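Local coordinates for protein triabin (Triatoma pallidipennis, PDB 1AVG) that inhibits thrombin by forming a non-covalent one-to-one complex with it, so blocking fibrin formation and platelet aggregation in the host, at residues C[54-62]-C[111-121]; C[103-111]-C[123-131]. All coordinates share one frame; numbering follows the deposited sequence.

Overall arrangement
Triabin belongs to the calycin superfamily and folds as a lipocalin-like barrel with a mixed sheet: strand 51-56 lies between 24-28, parallel to it, and 37-43, while 106-115 and 122-128 form an antiparallel hairpin. Contact 1 spans the interior from strand 51-56 to strand 106-115, whereas contact 2 joins strand 106-115 to its direct neighbour, 122-128, in the wall. Their centres are about 16 Å apart, on opposite sides of the chain's centre. Along the chain the segments interleave: 54-62, 103-111, 111-121, then 123-131. Arg111 belongs to both contacts, its backbone pairing in the wall while its side chain turns inward. One strand thus contributes to both wall and filling.

Contact 1. Residues C[54-62]-C[111-121]; sequences VEIGYNKFE and RSITFTSQPKE
Tyr58 projects like a peg into a hollow formed by Ile113, Phe115 and Glu121. With CG swung anti to the backbone N (chi1 -164°), the ring points across the gap, and its OH donates to Glu121 OE2 at 2.7 Å, approaching from above the carboxylate plane, 49° out of it. The same OH lies 3.3 Å from Ile113 CD1. From the opposite direction the Phe115 ring meets that of Tyr58 edge to edge, CZ 3.9 Å from Tyr58 CE2. The hydroxyl is therefore set among apolar groups with a carboxylate to accept its hydrogen bond.

Phe61 fills the flank of this peg. Its ring meets that of Phe115 rim to rim, CE1 to CE2 at 3.5 Å, the planes inclined at 59°, and neither ring lies over the other's face. Beyond the facing segment, Phe67 abuts Phe61 and Phe92 abuts Phe115, so the pair belongs to a larger aromatic cluster. Lys60 is bent along its chain and leans over the rim of the hollow: CE comes within 3.9 Å of Phe115 CE1, while NZ makes only a long ion pair with Glu121 OE1.

Deeper in, Arg111 and Glu55 reach toward each other from opposite walls. Arg111 NH2 forms a salt bridge to Glu55 OE2 at 2.8 Å and adds a weak bond to OE1; it also lies over one face of the Tyr58 ring, at most a weak cation-pi attraction. His29 stacks on Tyr58 and hydrogen-bonds Glu55 OE2, so this buried carboxylate has two partners that would probably stabilise its charge.

The CA atoms are 9.7 Å apart at Lys60 and Phe115 and 12.7 Å at Glu55 and Arg111, so side chains bridge the space, meeting across the inside of a lipocalin-like beta barrel.

Contact 2. Residues C[103-111]-C[123-131]; sequences YDNFALVCR and RYLVFERTK. Unlike the reference sequence in segment 123-131: Arg123 (reference Asp), Phe127 (reference Leu).
Arg111 and Arg123, Val109 and Leu125, and Ala107 and Phe127 are the hydrogen-bonded pairs of an antiparallel beta hairpin, part of the lipocalin-like barrel wall. The strands lie at 150°, and each such pair exchanges two backbone bonds, the shortest running from Leu125 N to Val109 O at 2.7 Å.

Past the non-hydrogen-bonded pair of Phe106 and Glu128, Arg129 continues the seam. Its backbone N binds Asn105 O, and its CB sits beside that same oxygen. CG then passes Asp104 O at 3.8 Å. Bends at chi2 and chi3 bring CD near Tyr103 O and let NE donate to it at 3.0 Å, with the carbonyl oxygen in the guanidinium plane; CZ lies 3.6 Å from Tyr103 O, and NH2 adds a weak second bond. At the tip, NH1 binds Asn22 O and Thr24 O, and Trp25 makes a cation-pi contact. The side chain thus ties the loop before strand 106-115 to residues at and just before the start of strand 24-28. A backbone hydrogen bond between Tyr26 and Glu128 links the two outermost strands, consistent with closure of the barrel.

On the inner face, the edge of the Phe127 ring meets Val109, CE1 to CB at 3.5 Å, and Leu125 CD1 lies over one face of the Arg111 guanidinium. On the other face, Leu108 CD2 lies 4.0 Å from Val126 CG2. Here Phe106, Leu108, Val126 and Glu128 touch a chain of another protein, presumably thrombin, and a basic side chain of that other chain forms a salt bridge with Glu128.

Farther along this face Cys110, in a disulfide with Cys6, sets its SG over the Tyr124 ring, 3.6 Å from CE1.

Contact 1. Residues C[54-62]-C[111-121]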
loop_
_atom_site.group_PDB
_atom_site.type_symbol
_atom_site.label_atom_id
_atom_site.label_comp_id
_atom_site.label_asym_id
_atom_site.label_seq_id
_atom_site.Cartn_x
_atom_site.Cartn_y
_atom_site.Cartn_z
ATOM N N VAL C 54 8.597 -5.689 -24.283
ATOM C CA VAL C 54 9.991 -5.290 -24.249
ATOM C C VAL C 54 10.443 -5.599 -22.828
ATOM O O VAL C 54 9.970 -4.974 -21.885
ATOM C CB VAL C 54 10.147 -3.787 -24.556
ATOM C CG1 VAL C 54 11.579 -3.351 -24.367
ATOM C CG2 VAL C 54 9.711 -3.504 -25.978
ATOM N N GLU C 55 11.290 -6.614 -22.676
ATOM C CA GLU C 55 11.787 -7.016 -21.366
ATOM C C GLU C 55 13.176 -6.455 -21.106
ATOM O O GLU C 55 14.064 -6.580 -21.941
ATOM C CB GLU C 55 11.796 -8.538 -21.249
ATOM C CG GLU C 55 12.169 -9.038 -19.864
ATOM C CD GLU C 55 11.733 -10.463 -19.615
ATOM O OE1 GLU C 55 10.959 -11.008 -20.422
ATOM O OE2 GLU C 55 12.160 -11.048 -18.603
ATOM N N ILE C 56 13.376 -5.889 -19.921
ATOM C CA ILE C 56 14.648 -5.274 -19.550
ATOM C C ILE C 56 15.217 -5.828 -18.248
ATOM O O ILE C 56 14.466 -6.131 -17.314
ATOM C CB ILE C 56 14.455 -3.767 -19.343
ATOM C CG1 ILE C 56 13.774 -3.149 -20.562
ATOM C CG2 ILE C 56 15.783 -3.098 -19.103
ATOM C CD1 ILE C 56 12.724 -2.112 -20.219
ATOM N N GLY C 57 16.539 -5.971 -18.204
ATOM C CA GLY C 57 17.234 -6.438 -17.011
ATOM C C GLY C 57 17.290 -7.925 -16.719
ATOM O O GLY C 57 17.746 -8.335 -15.637
ATOM N N TYR C 58 16.836 -8.742 -17.667
ATOM C CA TYR C 58 16.839 -10.184 -17.470
ATOM C C TYR C 58 18.152 -10.760 -17.964
ATOM O O TYR C 58 18.322 -11.039 -19.145
ATOM C CB TYR C 58 15.661 -10.831 -18.193
ATOM C CG TYR C 58 15.359 -12.244 -17.749
ATOM C CD1 TYR C 58 15.369 -12.593 -16.402
ATOM C CD2 TYR C 58 15.048 -13.230 -18.682
ATOM C CE1 TYR C 58 15.077 -13.889 -15.994
ATOM C CE2 TYR C 58 14.756 -14.526 -18.290
ATOM C CZ TYR C 58 14.771 -14.851 -16.946
ATOM O OH TYR C 58 14.489 -16.142 -16.563
ATOM N N ASN C 59 19.068 -10.956 -17.026
ATOM C CA ASN C 59 20.405 -11.487 -17.287
ATOM C C ASN C 59 20.502 -12.773 -18.109
ATOM O O ASN C 59 21.589 -13.128 -18.561
ATOM C CB ASN C 59 21.145 -11.679 -15.959
ATOM C CG ASN C 59 20.269 -12.324 -14.894
ATOM O OD1 ASN C 59 19.755 -13.431 -15.075
ATOM N ND2 ASN C 59 20.055 -11.609 -13.799
ATOM N N LYS C 60 19.387 -13.470 -18.303
ATOM C CA LYS C 60 19.400 -14.713 -19.074
ATOM C C LYS C 60 19.329 -14.490 -20.592
ATOM O O LYS C 60 19.624 -15.405 -21.363
ATOM C CB LYS C 60 18.251 -15.626 -18.635
ATOM C CG LYS C 60 18.178 -15.856 -17.134
ATOM C CD LYS C 60 18.931 -17.096 -16.690
ATOM C CE LYS C 60 18.145 -18.363 -17.014
ATOM N NZ LYS C 60 18.800 -19.595 -16.481
ATOM N N PHE C 61 18.956 -13.281 -21.013
ATOM C CA PHE C 61 18.829 -12.946 -22.433
ATOM C C PHE C 61 20.004 -12.141 -22.994
ATOM O O PHE C 61 20.615 -11.334 -22.298
ATOM C CB PHE C 61 17.545 -12.139 -22.682
ATOM C CG PHE C 61 16.274 -12.905 -22.441
ATOM C CD1 PHE C 61 16.213 -14.276 -22.644
ATOM C CD2 PHE C 61 15.134 -12.245 -22.007
ATOM C CE1 PHE C 61 15.033 -14.975 -22.416
ATOM C CE2 PHE C 61 13.951 -12.936 -21.779
ATOM C CZ PHE C 61 13.901 -14.302 -21.983
ATOM N N GLU C 62 20.298 -12.339 -24.273
ATOM C CA GLU C 62 21.365 -11.595 -24.911
ATOM C C GLU C 62 20.757 -10.275 -25.387
ATOM O O GLU C 62 19.617 -10.247 -25.838
ATOM C CB GLU C 62 21.938 -12.391 -26.083
ATOM C CG GLU C 62 23.453 -12.459 -26.082
ATOM C CD GLU C 62 23.991 -12.978 -24.768
ATOM O OE1 GLU C 62 23.527 -14.051 -24.325
ATOM O OE2 GLU C 62 24.861 -12.307 -24.169
ATOM N N ARG C 111 4.937 -15.511 -13.947
ATOM C CA ARG C 111 5.522 -16.110 -15.137
ATOM C C ARG C 111 6.438 -17.291 -14.868
ATOM O O ARG C 111 7.258 -17.269 -13.947
ATOM C CB ARG C 111 6.284 -15.031 -15.886
ATOM C CG ARG C 111 7.083 -15.466 -17.099
ATOM C CD ARG C 111 7.166 -14.262 -18.022
ATOM N NE ARG C 111 8.472 -13.960 -18.612
ATOM C CZ ARG C 111 9.635 -13.981 -17.974
ATOM N NH1 ARG C 111 9.713 -14.332 -16.697
ATOM N NH2 ARG C 111 10.704 -13.481 -18.574
ATOM N N SER C 112 6.261 -18.339 -15.656
ATOM C CA SER C 112 7.096 -19.519 -15.553
ATOM C C SER C 112 7.845 -19.623 -16.861
ATOM O O SER C 112 7.225 -19.730 -17.924
ATOM C CB SER C 112 6.252 -20.769 -15.351
ATOM O OG SER C 112 5.585 -20.710 -14.112
ATOM N N ILE C 113 9.161 -19.470 -16.801
ATOM C CA ILE C 113 9.969 -19.581 -18.004
ATOM C C ILE C 113 10.653 -20.923 -17.874
ATOM O O ILE C 113 11.091 -21.313 -16.782
ATOM C CB ILE C 113 11.055 -18.457 -18.165
ATOM C CG1 ILE C 113 10.819 -17.292 -17.206
ATOM C CG2 ILE C 113 11.033 -17.906 -19.582
ATOM C CD1 ILE C 113 11.545 -17.412 -15.880
ATOM N N THR C 114 10.688 -21.649 -18.977
ATOM C CA THR C 114 11.315 -22.956 -19.000
ATOM C C THR C 114 12.237 -23.043 -20.216
ATOM O O THR C 114 11.796 -23.342 -21.333
ATOM C CB THR C 114 10.249 -24.061 -19.070
ATOM O OG1 THR C 114 9.274 -23.852 -18.039
ATOM C CG2 THR C 114 10.886 -25.415 -18.886
ATOM N N PHE C 115 13.502 -22.697 -20.016
ATOM C CA PHE C 115 14.466 -22.758 -21.103
ATOM C C PHE C 115 14.753 -24.218 -21.353
ATOM O O PHE C 115 14.685 -25.030 -20.427
ATOM C CB PHE C 115 15.748 -22.016 -20.734
ATOM C CG PHE C 115 15.556 -20.543 -20.572
ATOM C CD1 PHE C 115 15.118 -20.017 -19.361
ATOM C CD2 PHE C 115 15.775 -19.683 -21.638
ATOM C CE1 PHE C 115 14.896 -18.653 -19.213
ATOM C CE2 PHE C 115 15.558 -18.321 -21.503
ATOM C CZ PHE C 115 15.115 -17.801 -20.285
ATOM N N THR C 116 15.034 -24.557 -22.608
ATOM C CA THR C 116 15.334 -25.934 -22.986
ATOM C C THR C 116 16.454 -26.490 -22.101
ATOM O O THR C 116 16.506 -27.691 -21.812
ATOM C CB THR C 116 15.735 -26.001 -24.471
ATOM O OG1 THR C 116 16.622 -24.914 -24.776
ATOM C CG2 THR C 116 14.499 -25.902 -25.358
ATOM N N SER C 117 17.310 -25.577 -21.642
ATOM C CA SER C 117 18.443 -25.883 -20.776
ATOM C C SER C 117 17.990 -26.221 -19.346
ATOM O O SER C 117 17.658 -27.373 -19.053
ATOM C CB SER C 117 19.403 -24.686 -20.766
ATOM O OG SER C 117 19.532 -24.126 -22.066
ATOM N N GLN C 118 18.008 -25.226 -18.457
ATOM C CA GLN C 118 17.592 -25.420 -17.069
ATOM C C GLN C 118 16.123 -25.026 -16.952
ATOM O O GLN C 118 15.778 -23.844 -17.049
ATOM N N PRO C 119 15.234 -26.017 -16.783
ATOM C CA PRO C 119 13.791 -25.795 -16.663
ATOM C C PRO C 119 13.285 -25.310 -15.298
ATOM O O PRO C 119 13.984 -25.407 -14.287
ATOM C CB PRO C 119 13.222 -27.165 -17.012
ATOM C CG PRO C 119 14.219 -28.077 -16.406
ATOM C CD PRO C 119 15.535 -27.458 -16.820
ATOM N N LYS C 120 12.047 -24.809 -15.305
ATOM C CA LYS C 120 11.343 -24.304 -14.129
ATOM C C LYS C 120 11.911 -23.019 -13.534
ATOM O O LYS C 120 13.019 -23.003 -13.006
ATOM C CB LYS C 120 11.251 -25.387 -13.045
ATOM C CG LYS C 120 10.329 -25.035 -11.871
ATOM C CD LYS C 120 8.849 -25.105 -12.268
ATOM C CE LYS C 120 7.913 -24.615 -11.155
ATOM N NZ LYS C 120 8.088 -25.289 -9.836
ATOM N N GLU C 121 11.128 -21.945 -13.602
ATOM C CA GLU C 121 11.528 -20.655 -13.047
ATOM C C GLU C 121 10.289 -19.757 -12.936
ATOM O O GLU C 121 9.693 -19.379 -13.946
ATOM C CB GLU C 121 12.600 -20.012 -13.923
ATOM C CG GLU C 121 13.531 -19.075 -13.173
ATOM C CD GLU C 121 14.582 -18.443 -14.070
ATOM O OE1 GLU C 121 15.299 -19.188 -14.782
ATOM O OE2 GLU C 121 14.693 -17.196 -14.055
#

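Contact 2. Residues C[103-111]-C[123-131]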
loop_
_atom_site.group_PDB
_atom_site.type_symbol
_atom_site.label_atom_id
_atom_site.label_comp_id
_atom_site.label_asym_id
_atom_site.label_seq_id
_atom_site.Cartn_x
_atom_site.Cartn_y
_atom_site.Cartn_z
ATOM N N TYR C 103 -5.665 -3.229 -18.296
ATOM C CA TYR C 103 -5.180 -3.235 -19.673
ATOM C C TYR C 103 -4.623 -1.923 -20.222
ATOM O O TYR C 103 -4.038 -1.913 -21.298
ATOM C CB TYR C 103 -6.280 -3.745 -20.600
ATOM C CG TYR C 103 -7.016 -4.941 -20.057
ATOM C CD1 TYR C 103 -6.401 -6.179 -19.968
ATOM C CD2 TYR C 103 -8.320 -4.820 -19.595
ATOM C CE1 TYR C 103 -7.068 -7.274 -19.418
ATOM C CE2 TYR C 103 -8.998 -5.904 -19.046
ATOM C CZ TYR C 103 -8.366 -7.125 -18.958
ATOM O OH TYR C 103 -9.023 -8.189 -18.390
ATOM N N ASP C 104 -4.773 -0.828 -19.487
ATOM C CA ASP C 104 -4.280 0.460 -19.960
ATOM C C ASP C 104 -3.265 1.093 -19.023
ATOM O O ASP C 104 -2.808 2.207 -19.265
ATOM C CB ASP C 104 -5.445 1.434 -20.177
ATOM C CG ASP C 104 -6.247 1.696 -18.907
ATOM O OD1 ASP C 104 -6.379 0.777 -18.063
ATOM O OD2 ASP C 104 -6.759 2.826 -18.757
ATOM N N ASN C 105 -2.887 0.367 -17.977
ATOM C CA ASN C 105 -1.947 0.886 -16.999
ATOM C C ASN C 105 -0.826 -0.110 -16.696
ATOM O O ASN C 105 0.275 0.018 -17.235
ATOM C CB ASN C 105 -2.714 1.257 -15.728
ATOM C CG ASN C 105 -1.846 1.916 -14.682
ATOM O OD1 ASN C 105 -0.830 2.544 -14.988
ATOM N ND2 ASN C 105 -2.243 1.769 -13.429
ATOM N N PHE C 106 -1.100 -1.103 -15.853
ATOM C CA PHE C 106 -0.095 -2.099 -15.511
ATOM C C PHE C 106 -0.760 -3.437 -15.233
ATOM O O PHE C 106 -1.982 -3.512 -15.094
ATOM C CB PHE C 106 0.747 -1.644 -14.305
ATOM C CG PHE C 106 0.052 -1.787 -12.969
ATOM C CD1 PHE C 106 0.098 -2.993 -12.263
ATOM C CD2 PHE C 106 -0.640 -0.721 -12.415
ATOM C CE1 PHE C 106 -0.533 -3.131 -11.036
ATOM C CE2 PHE C 106 -1.273 -0.856 -11.185
ATOM C CZ PHE C 106 -1.219 -2.063 -10.498
ATOM N N ALA C 107 0.042 -4.493 -15.139
ATOM C CA ALA C 107 -0.481 -5.826 -14.887
ATOM C C ALA C 107 0.502 -6.651 -14.091
ATOM O O ALA C 107 1.678 -6.715 -14.442
ATOM C CB ALA C 107 -0.773 -6.520 -16.203
ATOM N N LEU C 108 0.022 -7.243 -13.003
ATOM C CA LEU C 108 0.836 -8.100 -12.152
ATOM C C LEU C 108 0.602 -9.483 -12.756
ATOM O O LEU C 108 -0.541 -9.845 -13.035
ATOM C CB LEU C 108 0.333 -8.024 -10.710
ATOM C CG LEU C 108 1.204 -8.494 -9.533
ATOM C CD1 LEU C 108 0.502 -9.604 -8.773
ATOM C CD2 LEU C 108 2.600 -8.928 -9.976
ATOM N N VAL C 109 1.667 -10.247 -12.977
ATOM C CA VAL C 109 1.564 -11.561 -13.617
ATOM C C VAL C 109 2.596 -12.549 -13.060
ATOM O O VAL C 109 3.711 -12.164 -12.724
ATOM C CB VAL C 109 1.802 -11.411 -15.175
ATOM C CG1 VAL C 109 1.903 -12.757 -15.850
ATOM C CG2 VAL C 109 0.690 -10.603 -15.820
ATOM N N CYS C 110 2.213 -13.812 -12.915
ATOM C CA CYS C 110 3.163 -14.812 -12.445
ATOM C C CYS C 110 3.630 -15.514 -13.712
ATOM O O CYS C 110 2.809 -15.993 -14.487
ATOM C CB CYS C 110 2.504 -15.804 -11.498
ATOM S SG CYS C 110 3.701 -16.764 -10.517
ATOM N N ARG C 111 4.937 -15.511 -13.947
ATOM C CA ARG C 111 5.522 -16.110 -15.137
ATOM C C ARG C 111 6.438 -17.291 -14.868
ATOM O O ARG C 111 7.258 -17.269 -13.947
ATOM C CB ARG C 111 6.284 -15.031 -15.886
ATOM C CG ARG C 111 7.083 -15.466 -17.099
ATOM C CD ARG C 111 7.166 -14.262 -18.022
ATOM N NE ARG C 111 8.472 -13.960 -18.612
ATOM C CZ ARG C 111 9.635 -13.981 -17.974
ATOM N NH1 ARG C 111 9.713 -14.332 -16.697
ATOM N NH2 ARG C 111 10.704 -13.481 -18.574
ATOM N N ARG C 123 8.351 -16.274 -11.282
ATOM C CA ARG C 123 8.580 -14.950 -10.747
ATOM C C ARG C 123 7.389 -14.034 -11.032
ATOM O O ARG C 123 6.788 -14.088 -12.106
ATOM C CB ARG C 123 9.886 -14.399 -11.332
ATOM C CG ARG C 123 10.380 -13.087 -10.745
ATOM C CD ARG C 123 11.805 -12.814 -11.219
ATOM N NE ARG C 123 12.210 -11.416 -11.058
ATOM C CZ ARG C 123 13.404 -10.938 -11.404
ATOM N NH1 ARG C 123 14.325 -11.740 -11.933
ATOM N NH2 ARG C 123 13.682 -9.653 -11.225
ATOM N N TYR C 124 6.995 -13.270 -10.017
ATOM C CA TYR C 124 5.888 -12.326 -10.132
ATOM C C TYR C 124 6.442 -11.070 -10.787
ATOM O O TYR C 124 7.353 -10.434 -10.254
ATOM C CB TYR C 124 5.305 -12.012 -8.747
ATOM C CG TYR C 124 4.680 -13.214 -8.050
ATOM C CD1 TYR C 124 3.369 -13.607 -8.329
ATOM C CD2 TYR C 124 5.401 -13.958 -7.122
ATOM C CE1 TYR C 124 2.800 -14.719 -7.699
ATOM C CE2 TYR C 124 4.840 -15.065 -6.484
ATOM C CZ TYR C 124 3.543 -15.444 -6.776
ATOM O OH TYR C 124 3.004 -16.550 -6.141
ATOM N N LEU C 125 5.905 -10.731 -11.951
ATOM C CA LEU C 125 6.370 -9.582 -12.718
ATOM C C LEU C 125 5.269 -8.553 -12.934
ATOM O O LEU C 125 4.084 -8.869 -12.823
ATOM C CB LEU C 125 6.882 -10.057 -14.081
ATOM C CG LEU C 125 7.882 -11.213 -14.127
ATOM C CD1 LEU C 125 7.997 -11.711 -15.561
ATOM C CD2 LEU C 125 9.229 -10.776 -13.595
ATOM N N VAL C 126 5.670 -7.326 -13.262
ATOM C CA VAL C 126 4.740 -6.236 -13.508
ATOM C C VAL C 126 4.956 -5.645 -14.901
ATOM O O VAL C 126 6.000 -5.044 -15.167
ATOM C CB VAL C 126 4.902 -5.117 -12.456
ATOM C CG1 VAL C 126 4.115 -3.880 -12.873
ATOM C CG2 VAL C 126 4.433 -5.601 -11.106
ATOM N N PHE C 127 3.975 -5.826 -15.783
ATOM C CA PHE C 127 4.048 -5.306 -17.145
ATOM C C PHE C 127 3.490 -3.891 -17.144
ATOM O O PHE C 127 2.368 -3.660 -16.701
ATOM C CB PHE C 127 3.218 -6.165 -18.109
ATOM C CG PHE C 127 3.719 -7.585 -18.281
ATOM C CD1 PHE C 127 3.428 -8.565 -17.336
ATOM C CD2 PHE C 127 4.421 -7.957 -19.429
ATOM C CE1 PHE C 127 3.820 -9.894 -17.539
ATOM C CE2 PHE C 127 4.817 -9.286 -19.636
ATOM C CZ PHE C 127 4.514 -10.248 -18.694
ATOM N N GLU C 128 4.271 -2.942 -17.630
ATOM C CA GLU C 128 3.837 -1.557 -17.685
ATOM C C GLU C 128 3.356 -1.185 -19.072
ATOM O O GLU C 128 3.888 -1.664 -20.066
ATOM C CB GLU C 128 4.980 -0.634 -17.297
ATOM C CG GLU C 128 5.307 -0.700 -15.841
ATOM C CD GLU C 128 6.352 0.301 -15.452
ATOM O OE1 GLU C 128 6.086 1.521 -15.564
ATOM O OE2 GLU C 128 7.445 -0.138 -15.037
ATOM N N ARG C 129 2.338 -0.342 -19.138
ATOM C CA ARG C 129 1.814 0.093 -20.415
ATOM C C ARG C 129 2.572 1.349 -20.836
ATOM O O ARG C 129 2.686 1.648 -22.022
ATOM C CB ARG C 129 0.314 0.363 -20.295
ATOM C CG ARG C 129 -0.468 0.227 -21.585
ATOM C CD ARG C 129 -0.199 -1.102 -22.258
ATOM N NE ARG C 129 -1.419 -1.794 -22.675
ATOM C CZ ARG C 129 -1.509 -2.598 -23.734
ATOM N NH1 ARG C 129 -0.457 -2.819 -24.511
ATOM N NH2 ARG C 129 -2.644 -3.230 -23.987
ATOM N N THR C 130 3.128 2.058 -19.855
ATOM C CA THR C 130 3.888 3.282 -20.108
ATOM C C THR C 130 5.402 3.057 -19.982
ATOM O O THR C 130 5.872 2.422 -19.028
ATOM C CB THR C 130 3.401 4.437 -19.169
ATOM O OG1 THR C 130 2.808 5.478 -19.959
ATOM C CG2 THR C 130 4.540 5.018 -18.313
ATOM N N LYS C 131 6.157 3.572 -20.952
ATOM C CA LYS C 131 7.607 3.435 -20.957
ATOM C C LYS C 131 8.266 4.322 -19.912
ATOM O O LYS C 131 8.034 5.528 -19.860
ATOM C CB LYS C 131 8.172 3.758 -22.336
ATOM C CG LYS C 131 9.688 3.711 -22.385
ATOM C CD LYS C 131 10.210 3.801 -23.809
ATOM C CE LYS C 131 9.844 5.118 -24.451
ATOM N NZ LYS C 131 10.197 5.102 -25.886
HETATM O O HOH W 1 2.542 2.592 -16.648
#